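Local coordinates for protein beta-galactosidase (Marinomonas sp. ef1, PDB 6Y2K) that probably hydrolyses terminal beta-galactosides as a cold-active hexameric GH42 enzyme built on a TIM barrel with an attached trimerisation domain, at residues R104-T107 / E112-E115; P77-V82 / R98-R103; G270-D273 / L277-E280; M244-A249 / A296-L301; L424-Q429 / E502-P507. All coordinates share one frame; numbering follows the deposited sequence.

How the contacts relate
Following the chain, contact 2 comes first and folds the loop that follows helix 79-84 back onto the start of that helix. Contact 1 follows in series, joining the end of that same loop to helix 111-128, and the two touch through His105 and Pro77. Contact 4 then closes a longer loop, from the end of strand 238-244 to helix 294-305. Contact 3 lies wholly within this span, tying helix 268-274 to the turn before helix 280-285; Phe246 of contact 4 packs on it. Contact 5 is last, in the trimerisation domain, and joins the end of helix 418-426 to a loop after strand 490-493. Its centre is about 22 Å from that of contact 4.

Contact 1 (R104-T107 / E112-E115); sequences RHYT and EYRE
Tyr106 and Tyr113 are the whole of this small buried contact, their rings meeting obliquely with planes 43° apart and centroids 4.9 Å from each other. The meeting is lopsided. Tyr113 brings its CE2 over one face of the Tyr106 ring, displaced toward the rim, and the closest approach is Tyr106 CD2 to Tyr113 CE2 at 3.5 Å. Tyr113 CD2 lies beside it, 3.6 Å from Tyr106 CG. Two different first torsions make this possible: Tyr106 places CG between its backbone N and carbonyl carbon (chi1 64°), while Tyr113 swings its ring anti to the backbone N (chi1 -174°), reaching out from helix 111-128 toward the loop. The hydroxyls take no part in the ring contact. That of Tyr113 is hydrogen-bonded to Thr74 O, and that of Tyr106 receives a weak bond from Arg104 NH2, with Tyr106 OH 3.0 Å from Arg104 NH2. Arg104 is itself salt-bridged through NH1 to Asp140. This is plain packing of the first turn of helix 111-128 on the loop before it, in the TIM-barrel domain. Chemically, the segments adhere carbon to carbon, while the bond to Thr74 O, and more weakly that from Arg104, probably restrict the phenols.

Contact 2 (P77-V82 / R98-R103); sequences PPKWLV and RGFGSR
This is a buried aromatic packing contact, in which Phe100 of the loop between helix 79-84 and helix 111-128 lies against the start of helix 79-84. The evidence is how many sides of the ring are met. Over one face lies Lys79, whose CB stands 3.7 Å from the centroid of the Phe100 ring and only 14° off its normal, a CH-pi contact. Farther along the same side chain, Lys79 CD reaches Phe100 CG at 3.6 Å. The lysine places CG anti to its backbone N and then bends at chi2 (47°), which carries the aliphatic chain obliquely across the ring face. At the edge, Pro77 O lies in the ring plane, 3.5 Å from Phe100 CE1; the same oxygen is hydrogen-bonded to His105 NE2. Val82 adds CG2 obliquely, 4.1 Å from Phe100 CD1. Replacing the phenylalanine by an alanine here would probably open a gap beneath the Lys79 chain and leave its methylenes without the ring face they rest on. The ammonium goes elsewhere: Lys79 NZ bonds Asp83 and, on the second subunit, Glu194 and the carbonyl of Glu192. One lysine therefore serves two chemistries, its methylenes packing on an aromatic face within the chain and its charge bridging the subunit interface of the hexamer.

Contact 3 (G270-D273 / L277-E280); sequences GSLD and LYTE
Leu272 and Tyr278 carry the tight part of this contact, crossing at about a right angle. The methyl Leu272 CD1 sits over one face of the phenol ring, 4.0 Å from the Tyr278 centroid, a CH-pi contact displaced toward the rim where it meets Tyr278 CG at 3.7 Å. Leu277 CD2 covers the opposite face, so the ring is held between two leucines. Its edge points into the helix backbone, with Ser271 O in the ring plane and 3.7 Å from Tyr278 CE2. Beyond, the hydroxyl of Tyr278 packs against Phe246 and is hydrogen-bonded to the hydroxyl of Tyr440 on helix 435-448. A serine in place of Tyr278 would probably leave both leucine methyls facing a gap and Tyr440 without its hydroxyl mate. The other side is looser: Thr279 turns its CB away and is exposed, as is Glu280, and neither packs on 270-273. Thr279 instead caps helix 280-285, its side chain meeting a backbone N of the first turn while Glu282 bonds Thr279 N, as in a capping box. Two short helices joined by a turn, following barrel strand 261-266, form one of the elaborated beta-alpha loops of a TIM barrel, here reaching the trimerisation domain.

Contact 4 (M244-A249 / A296-L301); sequences MGFFTA and AFHHDL
Phe246 and His298 both direct CG beside the backbone N and opposite the carbonyl carbon (chi1 -50° and -65°), and these torsions bring the side chains across each other at about a right angle. The pair is edge-to-face, with ring planes 67° apart and centroids separated by 4.6 Å. The imidazole supplies the edge: His298 CE1 stands almost over the centre of the phenyl ring, 3.6 Å from Phe246 CZ. Meanwhile the imidazole offers one of its own faces to the backbone, where Gly245 CA lies 3.8 Å from the His298 centroid in a CH-pi contact; Phe297 CD2 stands above the other face. Both ring nitrogens have polar company. His298 ND1 is hydrogen-bonded to Ala294 O one turn back in the helix, and His298 NE2 shares a water with the loop: the water oxygen, in the imidazole plane, is 3.2 Å from His298 NE2 and accepts from Phe247 N at 2.9 Å. A glycerol, weakly bonded to Phe246 O, lies nearby. The geometry is that of a beta-alpha loop at the C-terminal end of a TIM-barrel strand, the end of the barrel that carries the active site in such enzymes, braced here by helix 294-305.

Contact 5 (L424-Q429 / E502-P507); sequences LDIQPQ and ETYQIP
Ile426, in the last turn of helix 418-426, is the first residue of 424-429 to touch Tyr504. Its CG2 lies anti to the backbone N and packs obliquely on the Tyr504 ring, with Ile426 CG2 3.8 Å from Tyr504 CE2. Gln427 follows, where the chain leaves helical geometry. Its CB comes up against the phenol oxygen, at 3.4 Å between Gln427 CB and Tyr504 OH, and its extended side chain runs past the ring with the amide plane 81° from the ring plane. Gln427 NE2, the side-chain amide nitrogen, is engaged beyond, by Glu202 and by the carbonyl of Gln361 of the third subunit. At the carbonyl of Gln427 a water joins the two segments, donating to Gln427 O at 2.6 Å and to Tyr504 OH at 2.8 Å. Tyr504 reaches this place from a left-handed backbone conformation with an unusual chi1 of -139°. Its hydroxyl bonds Ser423 O, and its ring also packs on helix 205-233. Because the water donates to the phenol oxygen, the hydroxyl's proton can go to Ser423 O; this buried group is thus satisfied as donor and acceptor at once, tying together two parts of the trimerisation domain, the helix end and a loop in which the Tyr504 carbonyl bonds Gln363 of the third subunit.

Contact 1 (R104-T107 / E112-E115)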
# COMPACT_ATOMS: atom_id res chain seq x y z
N ARG A 104 -35.97 -31.31 -2.52
CA ARG A 104 -35.81 -31.54 -1.08
C ARG A 104 -36.89 -30.86 -0.22
O ARG A 104 -36.65 -30.50 0.94
CB ARG A 104 -34.39 -31.17 -0.61
CG ARG A 104 -33.28 -32.01 -1.25
CD ARG A 104 -32.09 -32.17 -0.29
NE ARG A 104 -32.61 -32.70 0.96
CZ ARG A 104 -32.93 -33.97 1.15
NH1 ARG A 104 -32.71 -34.89 0.22
NH2 ARG A 104 -33.47 -34.32 2.30
N HIS A 105 -38.10 -30.79 -0.77
CA HIS A 105 -39.27 -30.15 -0.11
C HIS A 105 -40.00 -31.12 0.83
O HIS A 105 -41.13 -31.53 0.58
CB HIS A 105 -40.23 -29.55 -1.15
CG HIS A 105 -40.34 -30.36 -2.41
ND1 HIS A 105 -39.51 -30.14 -3.49
CD2 HIS A 105 -41.12 -31.42 -2.73
CE1 HIS A 105 -39.80 -31.00 -4.44
NE2 HIS A 105 -40.78 -31.79 -4.01
N TYR A 106 -39.32 -31.49 1.91
CA TYR A 106 -39.94 -32.21 3.01
C TYR A 106 -39.11 -32.05 4.27
O TYR A 106 -37.89 -31.79 4.20
CB TYR A 106 -40.08 -33.71 2.69
CG TYR A 106 -38.79 -34.48 2.49
CD1 TYR A 106 -38.12 -35.06 3.58
CD2 TYR A 106 -38.25 -34.68 1.22
CE1 TYR A 106 -36.94 -35.79 3.41
CE2 TYR A 106 -37.06 -35.38 1.03
CZ TYR A 106 -36.42 -35.94 2.13
OH TYR A 106 -35.25 -36.66 1.94
N THR A 107 -39.75 -32.19 5.42
CA THR A 107 -39.03 -32.36 6.68
C THR A 107 -38.91 -33.86 6.97
O THR A 107 -39.88 -34.61 6.79
CB THR A 107 -39.63 -31.63 7.89
OG1 THR A 107 -39.03 -32.16 9.09
CG2 THR A 107 -41.16 -31.76 7.98
N GLU A 112 -46.23 -38.69 7.79
CA GLU A 112 -47.02 -38.89 6.58
C GLU A 112 -46.12 -39.12 5.37
O GLU A 112 -46.36 -40.05 4.59
CB GLU A 112 -47.97 -37.71 6.33
CG GLU A 112 -49.10 -37.57 7.35
CD GLU A 112 -50.15 -36.52 6.97
OE1 GLU A 112 -50.21 -36.08 5.80
OE2 GLU A 112 -50.94 -36.13 7.86
N TYR A 113 -45.07 -38.31 5.19
CA TYR A 113 -44.18 -38.52 4.04
C TYR A 113 -43.37 -39.82 4.19
O TYR A 113 -43.11 -40.49 3.20
CB TYR A 113 -43.25 -37.32 3.77
CG TYR A 113 -42.43 -37.49 2.50
CD1 TYR A 113 -43.06 -37.83 1.30
CD2 TYR A 113 -41.04 -37.35 2.50
CE1 TYR A 113 -42.33 -38.02 0.13
CE2 TYR A 113 -40.30 -37.52 1.34
CZ TYR A 113 -40.95 -37.85 0.15
OH TYR A 113 -40.26 -38.03 -1.00
N ARG A 114 -43.00 -40.18 5.41
CA ARG A 114 -42.32 -41.46 5.63
C ARG A 114 -43.16 -42.65 5.15
O ARG A 114 -42.62 -43.60 4.59
CB ARG A 114 -41.94 -41.67 7.08
CG ARG A 114 -40.68 -40.94 7.48
CD ARG A 114 -40.34 -41.28 8.92
NE ARG A 114 -39.50 -40.27 9.52
CZ ARG A 114 -39.11 -40.30 10.79
NH1 ARG A 114 -39.44 -41.30 11.61
NH2 ARG A 114 -38.35 -39.31 11.24
N GLU A 115 -44.47 -42.61 5.40
CA GLU A 115 -45.35 -43.68 4.92
C GLU A 115 -45.42 -43.68 3.38
O GLU A 115 -45.39 -44.75 2.78
CB GLU A 115 -46.75 -43.61 5.55
CG GLU A 115 -46.74 -43.98 7.02
CD GLU A 115 -46.05 -45.31 7.30
OE1 GLU A 115 -46.51 -46.34 6.77
OE2 GLU A 115 -45.06 -45.34 8.07

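Contact 2 (P77-V82 / R98-R103)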
# COMPACT_ATOMS: atom_id res chain seq x y z
N PRO A 77 -40.38 -35.54 -4.30
CA PRO A 77 -41.74 -36.05 -4.49
C PRO A 77 -42.60 -35.09 -5.34
O PRO A 77 -42.31 -33.88 -5.37
CB PRO A 77 -42.28 -36.16 -3.06
CG PRO A 77 -41.51 -35.13 -2.29
CD PRO A 77 -40.13 -35.13 -2.90
N PRO A 78 -43.63 -35.62 -6.03
CA PRO A 78 -44.40 -34.78 -6.95
C PRO A 78 -45.35 -33.81 -6.25
O PRO A 78 -45.69 -34.02 -5.09
CB PRO A 78 -45.20 -35.78 -7.80
CG PRO A 78 -44.80 -37.15 -7.36
CD PRO A 78 -44.12 -37.01 -6.03
N LYS A 79 -45.82 -32.81 -6.99
CA LYS A 79 -46.69 -31.77 -6.43
C LYS A 79 -48.03 -32.32 -5.93
O LYS A 79 -48.54 -31.87 -4.89
CB LYS A 79 -46.93 -30.65 -7.44
CG LYS A 79 -47.71 -29.45 -6.91
CD LYS A 79 -47.20 -28.93 -5.57
CE LYS A 79 -47.44 -27.42 -5.42
NZ LYS A 79 -48.88 -27.07 -5.53
N TRP A 80 -48.60 -33.30 -6.64
CA TRP A 80 -49.84 -33.92 -6.17
C TRP A 80 -49.69 -34.52 -4.77
O TRP A 80 -50.61 -34.46 -3.96
CB TRP A 80 -50.39 -34.96 -7.17
CG TRP A 80 -49.53 -36.17 -7.41
CD1 TRP A 80 -48.78 -36.41 -8.51
CD2 TRP A 80 -49.38 -37.32 -6.56
NE1 TRP A 80 -48.15 -37.63 -8.40
CE2 TRP A 80 -48.50 -38.20 -7.21
CE3 TRP A 80 -49.90 -37.69 -5.31
CZ2 TRP A 80 -48.12 -39.43 -6.66
CZ3 TRP A 80 -49.53 -38.90 -4.76
CH2 TRP A 80 -48.64 -39.76 -5.44
N LEU A 81 -48.51 -35.08 -4.48
CA LEU A 81 -48.24 -35.68 -3.17
C LEU A 81 -48.08 -34.60 -2.09
O LEU A 81 -48.64 -34.71 -1.00
CB LEU A 81 -47.02 -36.60 -3.27
CG LEU A 81 -46.68 -37.52 -2.09
CD1 LEU A 81 -45.83 -38.71 -2.56
CD2 LEU A 81 -45.95 -36.78 -0.97
N VAL A 82 -47.34 -33.55 -2.41
CA VAL A 82 -47.19 -32.38 -1.53
C VAL A 82 -48.56 -31.78 -1.17
O VAL A 82 -48.84 -31.51 -0.00
CB VAL A 82 -46.27 -31.29 -2.15
CG1 VAL A 82 -46.30 -29.99 -1.35
CG2 VAL A 82 -44.83 -31.81 -2.27
N ARG A 98 -41.12 -23.99 3.28
CA ARG A 98 -40.17 -24.26 2.21
C ARG A 98 -40.89 -25.09 1.15
O ARG A 98 -41.08 -26.30 1.32
CB ARG A 98 -38.94 -25.00 2.75
CG ARG A 98 -38.31 -24.31 3.95
CD ARG A 98 -36.92 -24.85 4.23
NE ARG A 98 -35.93 -24.38 3.26
CZ ARG A 98 -34.64 -24.70 3.27
NH1 ARG A 98 -34.15 -25.50 4.21
NH2 ARG A 98 -33.83 -24.22 2.33
N GLY A 99 -41.30 -24.42 0.08
CA GLY A 99 -42.27 -24.97 -0.86
C GLY A 99 -41.72 -25.80 -2.00
O GLY A 99 -40.51 -25.82 -2.26
N PHE A 100 -42.64 -26.48 -2.68
CA PHE A 100 -42.41 -27.11 -3.98
C PHE A 100 -41.93 -26.10 -5.04
O PHE A 100 -42.25 -24.91 -4.97
CB PHE A 100 -43.72 -27.76 -4.45
CG PHE A 100 -43.58 -28.63 -5.68
CD1 PHE A 100 -43.29 -29.98 -5.57
CD2 PHE A 100 -43.78 -28.09 -6.94
CE1 PHE A 100 -43.16 -30.78 -6.70
CE2 PHE A 100 -43.64 -28.89 -8.08
CZ PHE A 100 -43.34 -30.23 -7.96
N GLY A 101 -41.21 -26.62 -6.03
CA GLY A 101 -40.70 -25.86 -7.16
C GLY A 101 -39.20 -25.99 -7.40
O GLY A 101 -38.69 -25.48 -8.42
N SER A 102 -38.50 -26.64 -6.46
CA SER A 102 -37.08 -26.95 -6.56
C SER A 102 -36.92 -28.43 -6.17
O SER A 102 -37.51 -29.30 -6.84
CB SER A 102 -36.25 -25.96 -5.70
OG SER A 102 -36.51 -26.09 -4.30
N ARG A 103 -36.17 -28.72 -5.11
CA ARG A 103 -36.02 -30.10 -4.62
C ARG A 103 -35.88 -30.11 -3.11
O ARG A 103 -35.72 -29.05 -2.50
CB ARG A 103 -34.80 -30.80 -5.27
CG ARG A 103 -33.46 -30.10 -5.08
CD ARG A 103 -32.31 -30.94 -5.63
NE ARG A 103 -31.02 -30.25 -5.55
CZ ARG A 103 -29.89 -30.65 -6.14
NH1 ARG A 103 -29.84 -31.76 -6.89
NH2 ARG A 103 -28.79 -29.93 -5.98

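Contact 3 (G270-D273 / L277-E280)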
# COMPACT_ATOMS: atom_id res chain seq x y z
N GLY A 270 -16.42 -25.29 -7.25
CA GLY A 270 -17.57 -24.70 -6.59
C GLY A 270 -17.31 -24.44 -5.12
O GLY A 270 -17.59 -23.35 -4.64
N SER A 271 -16.76 -25.43 -4.42
CA SER A 271 -16.44 -25.26 -2.99
C SER A 271 -15.36 -24.20 -2.74
O SER A 271 -15.47 -23.41 -1.80
CB SER A 271 -16.06 -26.60 -2.34
OG SER A 271 -14.83 -27.10 -2.85
N LEU A 272 -14.34 -24.14 -3.60
CA LEU A 272 -13.29 -23.12 -3.46
C LEU A 272 -13.88 -21.70 -3.54
O LEU A 272 -13.61 -20.86 -2.68
CB LEU A 272 -12.19 -23.29 -4.50
CG LEU A 272 -11.03 -22.28 -4.39
CD1 LEU A 272 -10.32 -22.36 -3.05
CD2 LEU A 272 -10.07 -22.50 -5.54
N ASP A 273 -14.68 -21.46 -4.57
CA ASP A 273 -15.27 -20.14 -4.81
C ASP A 273 -16.29 -19.79 -3.73
O ASP A 273 -16.29 -18.66 -3.23
CB ASP A 273 -15.91 -20.06 -6.19
CG ASP A 273 -16.56 -18.71 -6.45
OD1 ASP A 273 -15.84 -17.73 -6.78
OD2 ASP A 273 -17.80 -18.61 -6.33
N LEU A 277 -14.35 -20.78 4.35
CA LEU A 277 -13.10 -21.44 4.79
C LEU A 277 -11.84 -20.90 4.09
O LEU A 277 -10.79 -20.71 4.72
CB LEU A 277 -13.21 -22.94 4.50
CG LEU A 277 -11.97 -23.83 4.67
CD1 LEU A 277 -11.55 -23.88 6.12
CD2 LEU A 277 -12.28 -25.23 4.16
N TYR A 278 -11.93 -20.68 2.78
CA TYR A 278 -10.76 -20.38 1.98
C TYR A 278 -10.43 -18.89 1.94
O TYR A 278 -11.33 -18.04 1.93
CB TYR A 278 -10.95 -20.93 0.56
CG TYR A 278 -11.10 -22.43 0.54
CD1 TYR A 278 -10.07 -23.26 1.00
CD2 TYR A 278 -12.28 -23.04 0.09
CE1 TYR A 278 -10.20 -24.64 0.99
CE2 TYR A 278 -12.42 -24.42 0.08
CZ TYR A 278 -11.37 -25.22 0.52
OH TYR A 278 -11.48 -26.60 0.51
N THR A 279 -9.13 -18.59 1.95
CA THR A 279 -8.65 -17.22 1.86
C THR A 279 -8.77 -16.68 0.45
O THR A 279 -8.94 -17.43 -0.52
CB THR A 279 -7.17 -17.10 2.27
OG1 THR A 279 -6.36 -17.87 1.37
CG2 THR A 279 -6.96 -17.56 3.72
N GLU A 280 -8.63 -15.36 0.33
CA GLU A 280 -8.63 -14.72 -0.99
C GLU A 280 -7.48 -15.25 -1.86
O GLU A 280 -7.70 -15.56 -3.04
CB GLU A 280 -8.61 -13.19 -0.89
CG GLU A 280 -10.01 -12.58 -0.97
CD GLU A 280 -11.04 -13.39 -0.20
OE1 GLU A 280 -12.14 -13.68 -0.72
OE2 GLU A 280 -10.73 -13.76 0.95

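Contact 4 (M244-A249 / A296-L301)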
# COMPACT_ATOMS: atom_id res chain seq x y z
N MET A 244 -21.93 -34.85 1.06
CA MET A 244 -21.47 -33.61 0.43
C MET A 244 -20.21 -33.06 1.06
O MET A 244 -19.85 -33.44 2.18
CB MET A 244 -22.58 -32.56 0.50
CG MET A 244 -23.84 -32.95 -0.25
SD MET A 244 -25.21 -31.83 0.05
CE MET A 244 -25.68 -32.29 1.72
N GLY A 245 -19.54 -32.18 0.32
CA GLY A 245 -18.44 -31.40 0.86
C GLY A 245 -18.97 -30.30 1.77
O GLY A 245 -19.98 -29.68 1.46
N PHE A 246 -18.32 -30.08 2.91
CA PHE A 246 -18.51 -28.87 3.71
C PHE A 246 -19.93 -28.82 4.26
O PHE A 246 -20.63 -27.81 4.13
CB PHE A 246 -18.13 -27.61 2.89
CG PHE A 246 -16.79 -27.73 2.24
CD1 PHE A 246 -15.63 -27.43 2.95
CD2 PHE A 246 -16.66 -28.21 0.94
CE1 PHE A 246 -14.38 -27.58 2.38
CE2 PHE A 246 -15.42 -28.38 0.37
CZ PHE A 246 -14.27 -28.05 1.08
N PHE A 247 -20.34 -29.95 4.84
CA PHE A 247 -21.71 -30.13 5.32
C PHE A 247 -21.73 -30.99 6.58
O PHE A 247 -21.32 -32.15 6.56
CB PHE A 247 -22.63 -30.74 4.25
CG PHE A 247 -24.07 -30.63 4.61
CD1 PHE A 247 -24.78 -29.46 4.37
CD2 PHE A 247 -24.70 -31.67 5.30
CE1 PHE A 247 -26.10 -29.34 4.76
CE2 PHE A 247 -26.02 -31.56 5.69
CZ PHE A 247 -26.72 -30.39 5.43
N THR A 248 -22.24 -30.43 7.67
CA THR A 248 -22.10 -31.05 8.99
C THR A 248 -23.39 -31.17 9.80
O THR A 248 -23.33 -31.53 10.98
CB THR A 248 -21.08 -30.25 9.81
OG1 THR A 248 -21.48 -28.88 9.85
CG2 THR A 248 -19.72 -30.35 9.17
N ALA A 249 -24.54 -30.91 9.19
CA ALA A 249 -25.80 -30.76 9.94
C ALA A 249 -26.42 -32.05 10.46
O ALA A 249 -27.29 -31.98 11.33
CB ALA A 249 -26.82 -29.99 9.11
N ALA A 296 -9.39 -34.46 -0.58
CA ALA A 296 -8.66 -35.27 0.40
C ALA A 296 -9.31 -35.34 1.77
O ALA A 296 -9.49 -36.43 2.31
CB ALA A 296 -7.23 -34.76 0.52
N PHE A 297 -9.64 -34.18 2.35
CA PHE A 297 -10.29 -34.12 3.66
C PHE A 297 -11.54 -35.00 3.69
O PHE A 297 -11.72 -35.80 4.62
CB PHE A 297 -10.65 -32.68 4.03
CG PHE A 297 -11.21 -32.54 5.42
CD1 PHE A 297 -10.36 -32.34 6.50
CD2 PHE A 297 -12.57 -32.63 5.66
CE1 PHE A 297 -10.85 -32.23 7.79
CE2 PHE A 297 -13.08 -32.51 6.95
CZ PHE A 297 -12.22 -32.31 8.01
N HIS A 298 -12.38 -34.86 2.68
CA HIS A 298 -13.64 -35.58 2.59
C HIS A 298 -13.47 -37.06 2.19
O HIS A 298 -14.21 -37.91 2.67
CB HIS A 298 -14.59 -34.85 1.65
CG HIS A 298 -14.98 -33.51 2.17
ND1 HIS A 298 -14.36 -32.35 1.78
CD2 HIS A 298 -15.90 -33.16 3.11
CE1 HIS A 298 -14.89 -31.33 2.44
NE2 HIS A 298 -15.82 -31.79 3.25
N HIS A 299 -12.50 -37.36 1.33
CA HIS A 299 -12.21 -38.76 1.01
C HIS A 299 -11.89 -39.54 2.30
O HIS A 299 -12.41 -40.62 2.52
CB HIS A 299 -11.02 -38.89 0.06
CG HIS A 299 -11.21 -38.25 -1.28
ND1 HIS A 299 -12.39 -38.30 -1.97
CD2 HIS A 299 -10.33 -37.59 -2.07
CE1 HIS A 299 -12.24 -37.68 -3.13
NE2 HIS A 299 -11.00 -37.23 -3.21
N ASP A 300 -11.04 -38.96 3.16
CA ASP A 300 -10.67 -39.59 4.43
C ASP A 300 -11.82 -39.64 5.46
O ASP A 300 -12.01 -40.66 6.13
CB ASP A 300 -9.43 -38.90 5.04
CG ASP A 300 -8.15 -39.12 4.21
OD1 ASP A 300 -8.07 -40.13 3.45
OD2 ASP A 300 -7.22 -38.28 4.32
N LEU A 301 -12.57 -38.55 5.59
CA LEU A 301 -13.75 -38.53 6.46
C LEU A 301 -14.77 -39.60 6.05
O LEU A 301 -15.24 -40.38 6.88
CB LEU A 301 -14.40 -37.14 6.43
CG LEU A 301 -15.76 -36.92 7.11
CD1 LEU A 301 -15.67 -37.06 8.62
CD2 LEU A 301 -16.28 -35.54 6.73
O HOH W 1 -18.21 -31.91 5.40

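Contact 5 (L424-Q429 / E502-P507)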
# COMPACT_ATOMS: atom_id res chain seq x y z
N LEU A 424 -19.63 -26.71 19.21
CA LEU A 424 -18.75 -25.58 18.93
C LEU A 424 -19.36 -24.54 17.97
O LEU A 424 -19.06 -23.35 18.08
CB LEU A 424 -17.40 -26.09 18.41
CG LEU A 424 -16.64 -26.95 19.43
CD1 LEU A 424 -15.64 -27.86 18.75
CD2 LEU A 424 -15.92 -26.09 20.45
N ASP A 425 -20.20 -24.97 17.03
CA ASP A 425 -20.93 -24.03 16.16
C ASP A 425 -22.02 -23.26 16.91
O ASP A 425 -22.36 -22.13 16.55
CB ASP A 425 -21.59 -24.76 14.98
CG ASP A 425 -20.61 -25.18 13.90
OD1 ASP A 425 -19.42 -24.77 13.91
OD2 ASP A 425 -21.06 -25.93 13.00
N ILE A 426 -22.60 -23.89 17.94
CA ILE A 426 -23.68 -23.28 18.72
C ILE A 426 -23.16 -22.08 19.52
O ILE A 426 -23.81 -21.03 19.56
CB ILE A 426 -24.43 -24.35 19.57
CG1 ILE A 426 -25.43 -25.11 18.68
CG2 ILE A 426 -25.17 -23.74 20.76
CD1 ILE A 426 -25.95 -26.42 19.26
N GLN A 427 -21.99 -22.24 20.15
CA GLN A 427 -21.29 -21.12 20.81
C GLN A 427 -19.81 -21.15 20.43
O GLN A 427 -18.99 -21.77 21.13
CB GLN A 427 -21.45 -21.15 22.33
CG GLN A 427 -22.86 -20.85 22.81
CD GLN A 427 -22.93 -20.48 24.29
OE1 GLN A 427 -22.07 -20.88 25.09
NE2 GLN A 427 -23.96 -19.72 24.67
N PRO A 428 -19.46 -20.52 19.29
CA PRO A 428 -18.05 -20.47 18.90
C PRO A 428 -17.21 -19.62 19.84
O PRO A 428 -16.00 -19.88 19.96
CB PRO A 428 -18.10 -19.88 17.48
CG PRO A 428 -19.34 -19.07 17.45
CD PRO A 428 -20.32 -19.82 18.32
N GLN A 429 -17.83 -18.61 20.47
CA GLN A 429 -17.25 -17.80 21.55
C GLN A 429 -16.21 -16.77 21.06
O GLN A 429 -16.14 -15.66 21.62
CB GLN A 429 -16.76 -18.68 22.71
CG GLN A 429 -16.10 -17.95 23.88
CD GLN A 429 -17.01 -16.97 24.61
OE1 GLN A 429 -18.24 -17.05 24.54
NE2 GLN A 429 -16.39 -16.04 25.35
N GLU A 502 -22.00 -33.83 28.37
CA GLU A 502 -22.97 -34.30 27.36
C GLU A 502 -24.14 -33.32 27.16
O GLU A 502 -24.67 -33.22 26.04
CB GLU A 502 -23.51 -35.69 27.72
CG GLU A 502 -24.02 -36.52 26.53
CD GLU A 502 -25.42 -36.16 26.02
OE1 GLU A 502 -26.26 -35.66 26.78
OE2 GLU A 502 -25.68 -36.41 24.82
N THR A 503 -24.53 -32.61 28.22
CA THR A 503 -25.71 -31.75 28.20
C THR A 503 -25.37 -30.24 28.12
O THR A 503 -26.18 -29.41 28.52
CB THR A 503 -26.57 -32.03 29.46
OG1 THR A 503 -25.84 -31.65 30.62
CG2 THR A 503 -26.92 -33.52 29.56
N TYR A 504 -24.19 -29.92 27.57
CA TYR A 504 -23.73 -28.55 27.35
C TYR A 504 -23.51 -27.79 28.67
O TYR A 504 -24.05 -26.70 28.87
CB TYR A 504 -24.66 -27.80 26.38
CG TYR A 504 -23.93 -26.93 25.37
CD1 TYR A 504 -23.01 -25.96 25.78
CD2 TYR A 504 -24.17 -27.06 24.00
CE1 TYR A 504 -22.34 -25.16 24.86
CE2 TYR A 504 -23.50 -26.27 23.07
CZ TYR A 504 -22.59 -25.32 23.50
OH TYR A 504 -21.93 -24.55 22.58
N GLN A 505 -22.71 -28.37 29.56
CA GLN A 505 -22.25 -27.67 30.76
C GLN A 505 -20.74 -27.78 30.87
O GLN A 505 -20.13 -28.66 30.28
CB GLN A 505 -22.90 -28.23 32.03
CG GLN A 505 -24.43 -28.13 32.06
CD GLN A 505 -25.02 -28.41 33.44
OE1 GLN A 505 -24.34 -28.27 34.46
NE2 GLN A 505 -26.31 -28.77 33.47
N ILE A 506 -20.15 -26.89 31.67
CA ILE A 506 -18.71 -26.94 31.94
C ILE A 506 -18.46 -28.08 32.94
O ILE A 506 -19.16 -28.14 33.95
CB ILE A 506 -18.19 -25.60 32.49
CG1 ILE A 506 -18.39 -24.49 31.44
CG2 ILE A 506 -16.73 -25.73 32.91
CD1 ILE A 506 -18.07 -23.10 31.92
N PRO A 507 -17.49 -28.97 32.67
CA PRO A 507 -17.20 -30.03 33.65
C PRO A 507 -16.86 -29.50 35.03
O PRO A 507 -16.29 -28.41 35.18
CB PRO A 507 -15.98 -30.75 33.04
CG PRO A 507 -16.14 -30.54 31.57
CD PRO A 507 -16.74 -29.17 31.41
O HOH W 2 -19.25 -23.72 22.89